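Local coordinates for inositol dehydrogenase (Lactobacillus casei, PDB 4MKX), which probably catalyses the NAD-dependent oxidation of scyllo-inositol, as a sugar-alcohol dehydrogenase of the Gfo/Idh/MocA family, at residues G29-H32 against A33-A37; E67-D71 against F72-V76. All coordinates share one frame; numbering follows the deposited sequence.

Contact 1 (G29-H32 against A33-A37)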
ATOM      1  N   GLY A  29      33.648   6.153  -1.336  1.00 15.99           N
ATOM      2  CA  GLY A  29      34.519   7.210  -1.822  1.00 14.83           C
ATOM      3  C   GLY A  29      34.290   7.526  -3.290  1.00 15.36           C
ATOM      4  O   GLY A  29      34.300   8.694  -3.686  1.00 14.11           O
ATOM      5  N   LYS A  30      34.082   6.485  -4.092  1.00 15.83           N
ATOM      6  CA  LYS A  30      33.851   6.653  -5.525  1.00 17.66           C
ATOM      7  C   LYS A  30      32.541   7.372  -5.801  1.00 16.90           C
ATOM      8  O   LYS A  30      32.450   8.157  -6.747  1.00 17.23           O
ATOM      9  CB  LYS A  30      33.903   5.299  -6.247  1.00 19.99           C
ATOM     10  CG  LYS A  30      35.334   4.813  -6.470  1.00 24.95           C
ATOM     11  CD  LYS A  30      35.397   3.437  -7.106  1.00 26.61           C
ATOM     12  CE  LYS A  30      36.856   3.069  -7.382  1.00 32.88           C
ATOM     13  NZ  LYS A  30      37.007   1.815  -8.167  1.00 39.50           N
ATOM     14  N   ILE A  31      31.528   7.113  -4.978  1.00 15.67           N
ATOM     15  CA  ILE A  31      30.270   7.838  -5.104  1.00 15.51           C
ATOM     16  C   ILE A  31      30.466   9.336  -4.878  1.00 13.68           C
ATOM     17  O   ILE A  31      30.061  10.151  -5.703  1.00 12.60           O
ATOM     18  CB  ILE A  31      29.196   7.270  -4.153  1.00 16.75           C
ATOM     19  CG1 ILE A  31      28.857   5.830  -4.558  1.00 18.97           C
ATOM     20  CG2 ILE A  31      27.944   8.146  -4.160  1.00 15.59           C
ATOM     21  CD1 ILE A  31      28.006   5.088  -3.553  1.00 22.11           C
ATOM     22  N   HIS A  32      31.107   9.705  -3.770  1.00 11.01           N
ATOM     23  CA  HIS A  32      31.364  11.105  -3.480  1.00 11.25           C
ATOM     24  C   HIS A  32      32.220  11.738  -4.568  1.00 12.41           C
ATOM     25  O   HIS A  32      31.970  12.862  -4.994  1.00 13.06           O
ATOM     26  CB  HIS A  32      32.088  11.258  -2.134  1.00 11.23           C
ATOM     27  CG  HIS A  32      31.203  11.083  -0.935  1.00 11.21           C
ATOM     28  ND1 HIS A  32      30.001  11.746  -0.787  1.00 13.06           N
ATOM     29  CD2 HIS A  32      31.368  10.357   0.195  1.00 12.63           C
ATOM     30  CE1 HIS A  32      29.454  11.413   0.368  1.00 13.17           C
ATOM     31  NE2 HIS A  32      30.269  10.575   0.990  1.00 12.76           N
ATOM     32  N   ALA A  33      33.257  11.022  -4.988  1.00 11.14           N
ATOM     33  CA  ALA A  33      34.191  11.561  -5.979  1.00 13.33           C
ATOM     34  C   ALA A  33      33.484  11.830  -7.300  1.00 14.57           C
ATOM     35  O   ALA A  33      33.658  12.891  -7.898  1.00 16.30           O
ATOM     36  CB  ALA A  33      35.348  10.604  -6.190  1.00 15.30           C
ATOM     37  N   THR A  34      32.690  10.864  -7.747  1.00 12.55           N
ATOM     38  CA  THR A  34      31.954  11.004  -9.007  1.00 15.09           C
ATOM     39  C   THR A  34      30.971  12.160  -8.920  1.00 16.47           C
ATOM     40  O   THR A  34      30.860  12.965  -9.844  1.00 16.16           O
ATOM     41  CB  THR A  34      31.204   9.715  -9.348  1.00 18.40           C
ATOM     42  OG1 THR A  34      32.142   8.638  -9.429  1.00 19.79           O
ATOM     43  CG2 THR A  34      30.466   9.837 -10.679  1.00 18.94           C
ATOM     44  N   ASN A  35      30.256  12.250  -7.804  1.00 13.78           N
ATOM     45  CA  ASN A  35      29.292  13.322  -7.629  1.00 13.40           C
ATOM     46  C   ASN A  35      29.948  14.695  -7.648  1.00 16.20           C
ATOM     47  O   ASN A  35      29.481  15.607  -8.325  1.00 15.77           O
ATOM     48  CB  ASN A  35      28.508  13.133  -6.333  1.00 10.39           C
ATOM     49  CG  ASN A  35      27.483  12.032  -6.415  1.00 12.69           C
ATOM     50  OD1 ASN A  35      27.147  11.540  -7.500  1.00 16.44           O
ATOM     51  ND2 ASN A  35      26.965  11.640  -5.265  1.00 13.04           N
ATOM     52  N   ILE A  36      31.042  14.841  -6.904  1.00 13.94           N
ATOM     53  CA  ILE A  36      31.730  16.111  -6.822  1.00 13.46           C
ATOM     54  C   ILE A  36      32.245  16.534  -8.196  1.00 17.15           C
ATOM     55  O   ILE A  36      32.163  17.703  -8.557  1.00 19.25           O
ATOM     56  CB  ILE A  36      32.904  16.039  -5.822  1.00 14.34           C
ATOM     57  CG1 ILE A  36      32.370  15.964  -4.393  1.00 16.71           C
ATOM     58  CG2 ILE A  36      33.826  17.252  -5.980  1.00 15.19           C
ATOM     59  CD1 ILE A  36      33.378  15.400  -3.410  1.00 17.91           C
ATOM     60  N   ALA A  37      32.738  15.567  -8.962  1.00 15.16           N
ATOM     61  CA  ALA A  37      33.353  15.851 -10.258  1.00 18.73           C
ATOM     62  C   ALA A  37      32.341  16.220 -11.345  1.00 22.36           C
ATOM     63  O   ALA A  37      32.664  16.974 -12.261  1.00 23.59           O
ATOM     64  CB  ALA A  37      34.181  14.659 -10.718  1.00 18.96           C
TER

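Contact 2 (E67-D71 against F72-V76)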
ATOM      1  N   GLU A  67      45.808  16.130  -9.586  0.91 25.28           N
ATOM      2  CA  GLU A  67      46.883  15.802  -8.649  0.91 22.43           C
ATOM      3  C   GLU A  67      46.580  14.523  -7.874  0.91 25.40           C
ATOM      4  O   GLU A  67      45.569  14.445  -7.186  0.91 25.03           O
ATOM      5  CB  GLU A  67      47.077  16.949  -7.660  0.91 22.83           C
ATOM      6  CG  GLU A  67      47.286  18.311  -8.292  0.91 21.76           C
ATOM      7  CD  GLU A  67      47.423  19.410  -7.261  0.91 26.54           C
ATOM      8  OE1 GLU A  67      48.513  19.532  -6.664  0.91 25.80           O
ATOM      9  OE2 GLU A  67      46.445  20.157  -7.046  0.91 26.06           O
ATOM     10  N   VAL A  68      47.442  13.517  -7.986  1.00 24.19           N
ATOM     11  CA  VAL A  68      47.275  12.306  -7.184  1.00 25.27           C
ATOM     12  C   VAL A  68      48.389  12.183  -6.138  1.00 28.14           C
ATOM     13  O   VAL A  68      49.516  12.643  -6.357  1.00 26.45           O
ATOM     14  CB  VAL A  68      47.192  11.033  -8.050  1.00 27.28           C
ATOM     15  CG1 VAL A  68      45.875  10.993  -8.823  1.00 27.41           C
ATOM     16  CG2 VAL A  68      48.368  10.957  -9.000  1.00 31.18           C
ATOM     17  N   PHE A  69      48.054  11.584  -4.998  1.00 25.28           N
ATOM     18  CA  PHE A  69      48.991  11.443  -3.887  1.00 21.15           C
ATOM     19  C   PHE A  69      48.888  10.054  -3.271  1.00 27.93           C
ATOM     20  O   PHE A  69      47.830   9.419  -3.315  1.00 24.77           O
ATOM     21  CB  PHE A  69      48.715  12.503  -2.822  1.00 21.35           C
ATOM     22  CG  PHE A  69      48.880  13.914  -3.314  1.00 23.75           C
ATOM     23  CD1 PHE A  69      47.826  14.581  -3.932  1.00 22.19           C
ATOM     24  CD2 PHE A  69      50.094  14.570  -3.171  1.00 21.92           C
ATOM     25  CE1 PHE A  69      47.980  15.880  -4.388  1.00 21.80           C
ATOM     26  CE2 PHE A  69      50.258  15.868  -3.620  1.00 22.38           C
ATOM     27  CZ  PHE A  69      49.203  16.526  -4.233  1.00 22.90           C
ATOM     28  N   GLU A  70      49.997   9.586  -2.706  1.00 26.40           N
ATOM     29  CA  GLU A  70      50.033   8.310  -2.001  1.00 29.99           C
ATOM     30  C   GLU A  70      49.897   8.547  -0.501  1.00 25.35           C
ATOM     31  O   GLU A  70      49.622   7.620   0.262  1.00 30.47           O
ATOM     32  CB  GLU A  70      51.344   7.570  -2.289  1.00 31.66           C
ATOM     33  CG  GLU A  70      51.486   7.029  -3.707  1.00 34.99           C
ATOM     34  CD  GLU A  70      51.855   8.094  -4.727  1.00 39.43           C
ATOM     35  OE1 GLU A  70      52.579   9.055  -4.368  1.00 37.36           O
ATOM     36  OE2 GLU A  70      51.422   7.965  -5.896  1.00 42.75           O
ATOM     37  N   ASP A  71      50.077   9.798  -0.088  1.00 24.51           N
ATOM     38  CA  ASP A  71      50.084  10.155   1.325  1.00 23.86           C
ATOM     39  C   ASP A  71      49.145  11.321   1.600  1.00 22.15           C
ATOM     40  O   ASP A  71      49.202  12.334   0.905  1.00 22.29           O
ATOM     41  CB  ASP A  71      51.507  10.529   1.766  1.00 24.90           C
ATOM     42  CG  ASP A  71      51.566  10.965   3.210  1.00 23.99           C
ATOM     43  OD1 ASP A  71      51.591  10.079   4.085  1.00 34.41           O
ATOM     44  OD2 ASP A  71      51.573  12.186   3.482  1.00 27.61           O
ATOM     45  N   PHE A  72      48.277  11.185   2.605  1.00 20.78           N
ATOM     46  CA  PHE A  72      47.296  12.228   2.906  1.00 21.56           C
ATOM     47  C   PHE A  72      47.915  13.565   3.292  1.00 22.42           C
ATOM     48  O   PHE A  72      47.460  14.625   2.848  1.00 19.21           O
ATOM     49  CB  PHE A  72      46.316  11.772   3.993  1.00 20.32           C
ATOM     50  CG  PHE A  72      45.261  12.793   4.324  1.00 17.37           C
ATOM     51  CD1 PHE A  72      44.108  12.889   3.553  1.00 19.83           C
ATOM     52  CD2 PHE A  72      45.412  13.653   5.402  1.00 19.12           C
ATOM     53  CE1 PHE A  72      43.135  13.826   3.848  1.00 18.15           C
ATOM     54  CE2 PHE A  72      44.447  14.594   5.700  1.00 16.49           C
ATOM     55  CZ  PHE A  72      43.295  14.676   4.929  1.00 17.26           C
ATOM     56  N   ASP A  73      48.952  13.534   4.125  1.00 20.72           N
ATOM     57  CA  ASP A  73      49.571  14.779   4.544  1.00 21.52           C
ATOM     58  C   ASP A  73      50.241  15.472   3.371  1.00 18.35           C
ATOM     59  O   ASP A  73      50.284  16.692   3.321  1.00 21.61           O
ATOM     60  CB  ASP A  73      50.576  14.538   5.670  1.00 23.89           C
ATOM     61  CG  ASP A  73      49.922  13.971   6.904  1.00 30.26           C
ATOM     62  OD1 ASP A  73      49.259  14.749   7.620  1.00 31.84           O
ATOM     63  OD2 ASP A  73      50.047  12.751   7.142  1.00 38.07           O
ATOM     64  N   ASP A  74      50.745  14.680   2.430  1.00 18.63           N
ATOM     65  CA  ASP A  74      51.363  15.229   1.231  1.00 18.51           C
ATOM     66  C   ASP A  74      50.301  15.985   0.440  1.00 22.13           C
ATOM     67  O   ASP A  74      50.539  17.092  -0.026  1.00 21.08           O
ATOM     68  CB  ASP A  74      51.969  14.112   0.386  1.00 22.88           C
ATOM     69  CG  ASP A  74      52.785  14.637  -0.780  1.00 25.06           C
ATOM     70  OD1 ASP A  74      53.109  15.845  -0.787  1.00 27.68           O
ATOM     71  OD2 ASP A  74      53.103  13.840  -1.688  1.00 24.39           O
ATOM     72  N   MET A  75      49.106  15.406   0.334  1.00 20.35           N
ATOM     73  CA  MET A  75      48.028  16.074  -0.398  1.00 17.96           C
ATOM     74  C   MET A  75      47.621  17.393   0.246  1.00 17.11           C
ATOM     75  O   MET A  75      47.496  18.417  -0.426  1.00 17.71           O
ATOM     76  CB  MET A  75      46.790  15.181  -0.522  1.00 19.30           C
ATOM     77  CG  MET A  75      45.628  15.892  -1.223  1.00 17.01           C
ATOM     78  SD  MET A  75      44.168  14.857  -1.488  1.00 17.33           S
ATOM     79  CE  MET A  75      43.629  14.577   0.192  1.00 18.28           C
ATOM     80  N   VAL A  76      47.396  17.370   1.551  1.00 17.75           N
ATOM     81  CA  VAL A  76      46.899  18.558   2.233  1.00 16.35           C
ATOM     82  C   VAL A  76      47.938  19.699   2.281  1.00 21.52           C
ATOM     83  O   VAL A  76      47.590  20.889   2.313  1.00 20.26           O
ATOM     84  CB  VAL A  76      46.373  18.175   3.620  1.00 22.46           C
ATOM     85  CG1 VAL A  76      45.739  19.350   4.281  1.00 26.98           C
ATOM     86  CG2 VAL A  76      45.328  17.073   3.468  1.00 20.23           C
TER
HETATM   87  O   HOH W   1      52.201  11.138  -1.931  1.00 26.53           O

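Contact 1 (G29-H32 against A33-A37)
The carboxamide of Asn35 lays one face over the carbonyl oxygen of Ile31, whose O stands 3.3 Å from Asn35 CG, almost straight above that carbon. The methyl CG2 of Ile31 lies toward the same face but displaced past the amide nitrogen, 3.8 Å from Asn35 ND2, and the two side chains run alongside each other. At the nitrogen end of the amide, ND2 bonds to Glu311 OE2. The other flat group, the His32 imidazole, meets the same OE2 through ND1 and Glu110 OE2 through NE2, while Phe85 and Phe108 pack edge-to-face with it. Glu311 thus joins two residues three positions apart; with Glu110 at the other nitrogen, the imidazole is probably held in its rotation.

One turn of helix illustrates how side chains lean on the carbonyls behind them. Thr34 has OG1 anti to its own carbonyl carbon (chi1 -58°), which turns the hydroxyl back onto Lys30 O at 2.7 Å. The same oxygen accepts from Thr34 N at 2.9 Å, and the two donors approach from opposite faces of the carbonyl plane, so Lys30 O is gripped twice by one residue. Ile36 hydrogen-bonds through its N to His32 O, and its CG1 comes within 3.2 Å of that oxygen, screening it with hydrocarbon. Ala33 N bonds to Gly29 O at 2.9 Å, one turn back; Gly29 fits the third glycine of a GxGxxG dinucleotide-binding pattern.

All this belongs to helix 27-38, the crossover of the beta-alpha-beta unit between strands 18-23 and 43-49. Ala33 and Ile36 rest on Leu45 and, with His32, on strand 18-23; Thr34 and Lys30 meet Trp58 of helix 53-63, the lysine by a cation-pi contact, and Asn35 reaches Leu308 of helix 304-319.

Contact 2 (E67-D71 against F72-V76)
Phe69 presents the flat of its ring to the first turn of helix 72-78, and Met75 lies across it: Met75 CA sits over the ring centre, 3.6 Å from the centroid and 7° off the normal, a CH-pi contact. Met75 CB touches Phe69 CD1 at 3.6 Å, and the thioether makes an oblique Met-aromatic contact, SD 5.4 Å from the centroid. Asp74 comes in at the edge instead. Its OD2 lies in the ring plane, 3.4 Å from Phe69 CD2, and the carboxylate is turned 84° to the ring. With the ring of Phe69 cut back to an alanine, Met75 would probably lose its aromatic face and a gap would be likely to open between strand 67-69 and the helix.

Asp71 is the N-cap. With CG anti to the backbone N (chi1 178°), its OD2 swings over the helix start and accepts from Asp74 N at 2.8 Å, on the anti side of the carboxylate; its O accepts from Met75 N. A water links Glu70 N to Asp74 OD2, while Asp74 OD1 is held by His78 ND1.

Asp73 OD2 stands 4.0 Å from Asp71 OD2, two like charges close together; Asp73 OD1 bonds to Ser99 OG. The cluster of carboxylates at a helix N-terminus is probably eased by the backbone N-H groups of the first turn and the helix dipole, which would help keep these acids ionised.

Overall arrangement
Both contacts are local and lie in the NAD-binding Rossmann domain, their centres about 17 Å apart and their nearest atoms about 11 Å apart. Contact 1 is mostly buried, along most of a helix that crosses between two inner strands of the parallel sheet; contact 2 is partly exposed, where the sheet's outermost strand passes into a helix. Strand 43-49 and helix 53-63 border both, so the two share neighbours without touching. Their chemistry follows their place: in 29-37 side chains fold onto helix carbonyls and buried polar groups find partners on distant elements, whereas in 67-76 an aromatic face packs between strand and helix, one carboxylate caps the helix and a water bridges the turn before it to another.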